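Local structure of sensor protein kinase WalK (Staphylococcus aureus, 4YWZ) at residues L7-L11 with L147-Q152. The protein is an essential two-component sensor histidine kinase that probably detects extracellular signals through this receptor domain and passes them to its partner response regulator WalR. The protein carries 1 engineered substitution. Numbering follows the deposited sequence.
Sequences LEKEL and LNNINQ
Residues 7-11 form the first turn of the long helix 7-37, with Leu-11 N hydrogen-bonded to Leu-7 O at 2.9 Å. Facing them is the C-terminal end of the last helix, 141-149, whose Leu-147 CA lies 7.1 Å from Glu-8 CA. Leu-147 (chi1 m, chi2 t) is the main bump: its fork enters the hollow between Leu-7, Glu-8 and Leu-11, CD1 resting 3.4 Å from the aliphatic Glu-8 CG, while CD2 sits 4.2 Å from Leu-7 CD2 and 3.9 Å from Leu-11 CD1. The helix stops in a Schellman motif, with Gln-152 N to Leu-147 O (2.9 Å), Asn-151 N to Asn-148 O (3.1 Å) and Asn-151 as the C-prime residue at positive phi (54/48). In this Cache-type domain the contact sets the two ends of the extracellular fragment side by side, consistent with insertion between two membrane-spanning helices, as expected for such a sensor kinase. The Schellman turn folds Gln-152 back toward helix 7-37, so that Leu-7 CD2 (chi1 t, chi2 p) fills the notch between Ile-150 CD1 (3.8 Å) and Gln-152 CG (4.0 Å). No hydrogen bond crosses the interface. Farther along, Leu-11 also packs on Val-143 and on Tyr-22 of the second subunit.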
loop_
_atom_site.group_PDB
_atom_site.type_symbol
_atom_site.label_atom_id
_atom_site.label_comp_id
_atom_site.label_asym_id
_atom_site.label_seq_id
_atom_site.Cartn_x
_atom_site.Cartn_y
_atom_site.Cartn_z
ATOM N N LEU A 7 -15.784 0.581 -2.279
ATOM C CA LEU A 7 -14.461 1.090 -2.066
ATOM C C LEU A 7 -13.741 0.160 -1.058
ATOM O O LEU A 7 -12.541 -0.187 -1.235
ATOM C CB LEU A 7 -14.519 2.483 -1.517
ATOM C CG LEU A 7 -13.182 3.114 -1.179
ATOM C CD1 LEU A 7 -12.251 3.241 -2.389
ATOM C CD2 LEU A 7 -13.317 4.444 -0.479
ATOM N N GLU A 8 -14.485 -0.290 -0.049
ATOM C CA GLU A 8 -13.885 -1.175 0.977
ATOM C C GLU A 8 -13.371 -2.467 0.364
ATOM O O GLU A 8 -12.196 -2.874 0.609
ATOM C CB GLU A 8 -14.864 -1.422 2.162
ATOM C CG GLU A 8 -14.244 -2.414 3.146
ATOM C CD GLU A 8 -15.106 -2.619 4.380
ATOM O OE1 GLU A 8 -15.908 -1.714 4.666
ATOM O OE2 GLU A 8 -14.944 -3.661 5.030
ATOM N N LYS A 9 -14.138 -3.118 -0.497
ATOM C CA LYS A 9 -13.719 -4.391 -1.066
ATOM C C LYS A 9 -12.558 -4.191 -2.007
ATOM O O LYS A 9 -11.601 -4.980 -2.051
ATOM C CB LYS A 9 -14.919 -5.041 -1.788
ATOM C CG LYS A 9 -14.553 -6.279 -2.581
ATOM C CD LYS A 9 -15.657 -6.632 -3.578
ATOM C CE LYS A 9 -15.149 -7.587 -4.649
ATOM N NZ LYS A 9 -14.521 -8.743 -3.956
ATOM N N GLU A 10 -12.587 -3.078 -2.738
ATOM C CA GLU A 10 -11.531 -2.762 -3.671
ATOM C C GLU A 10 -10.170 -2.546 -2.930
ATOM O O GLU A 10 -9.167 -3.071 -3.359
ATOM C CB GLU A 10 -11.863 -1.486 -4.422
ATOM C CG GLU A 10 -12.820 -1.663 -5.596
ATOM C CD GLU A 10 -13.389 -0.315 -6.078
ATOM O OE1 GLU A 10 -12.957 0.807 -5.626
ATOM O OE2 GLU A 10 -14.283 -0.388 -6.974
ATOM N N LEU A 11 -10.183 -1.778 -1.856
ATOM C CA LEU A 11 -8.976 -1.452 -1.114
ATOM C C LEU A 11 -8.467 -2.704 -0.419
ATOM O O LEU A 11 -7.245 -2.892 -0.383
ATOM C CB LEU A 11 -9.197 -0.341 -0.155
ATOM C CG LEU A 11 -9.549 1.006 -0.816
ATOM C CD1 LEU A 11 -9.754 1.964 0.321
ATOM C CD2 LEU A 11 -8.409 1.436 -1.710
ATOM N N LEU A 147 -10.337 3.648 6.084
ATOM C CA LEU A 147 -11.748 3.671 5.672
ATOM C C LEU A 147 -12.561 4.372 6.756
ATOM O O LEU A 147 -13.461 5.176 6.501
ATOM C CB LEU A 147 -12.237 2.260 5.413
ATOM C CG LEU A 147 -11.780 1.585 4.136
ATOM C CD1 LEU A 147 -12.127 0.128 4.114
ATOM C CD2 LEU A 147 -12.558 2.273 3.028
ATOM N N ASN A 148 -12.249 4.071 8.021
ATOM C CA ASN A 148 -13.012 4.706 9.112
ATOM C C ASN A 148 -12.712 6.160 9.163
ATOM O O ASN A 148 -13.608 6.997 9.379
ATOM C CB ASN A 148 -12.656 4.058 10.467
ATOM C CG ASN A 148 -13.438 2.780 10.732
ATOM O OD1 ASN A 148 -14.560 2.562 10.259
ATOM N ND2 ASN A 148 -12.799 1.880 11.459
ATOM N N ASN A 149 -11.472 6.566 8.879
ATOM C CA ASN A 149 -11.135 7.964 8.875
ATOM C C ASN A 149 -11.862 8.812 7.778
ATOM O O ASN A 149 -12.034 9.989 7.934
ATOM C CB ASN A 149 -9.658 8.085 8.599
ATOM C CG ASN A 149 -9.114 9.393 8.911
ATOM O OD1 ASN A 149 -9.456 10.000 9.928
ATOM N ND2 ASN A 149 -8.219 9.856 8.081
ATOM N N ILE A 150 -12.221 8.198 6.667
ATOM C CA ILE A 150 -12.938 8.893 5.586
ATOM C C ILE A 150 -14.415 8.575 5.601
ATOM O O ILE A 150 -15.132 8.820 4.613
ATOM C CB ILE A 150 -12.343 8.574 4.163
ATOM C CG1 ILE A 150 -12.514 7.129 3.787
ATOM C CG2 ILE A 150 -10.907 8.994 4.105
ATOM C CD1 ILE A 150 -12.133 6.773 2.348
ATOM N N ASN A 151 -14.883 7.916 6.674
ATOM C CA ASN A 151 -16.291 7.479 6.772
ATOM C C ASN A 151 -16.831 6.641 5.641
ATOM O O ASN A 151 -17.903 6.902 5.108
ATOM C CB ASN A 151 -17.159 8.708 7.112
ATOM C CG ASN A 151 -16.656 9.411 8.354
ATOM O OD1 ASN A 151 -16.726 8.864 9.458
ATOM N ND2 ASN A 151 -16.091 10.586 8.191
ATOM N N GLN A 152 -16.067 5.607 5.259
ATOM C CA GLN A 152 -16.473 4.640 4.310
ATOM C C GLN A 152 -16.237 3.299 5.048
ATOM O O GLN A 152 -16.300 2.304 4.368
ATOM C CB GLN A 152 -15.651 4.755 2.979
ATOM C CG GLN A 152 -15.621 6.164 2.347
ATOM C CD GLN A 152 -16.904 6.534 1.597
ATOM O OE1 GLN A 152 -17.206 7.717 1.396
ATOM N NE2 GLN A 152 -17.642 5.515 1.137
#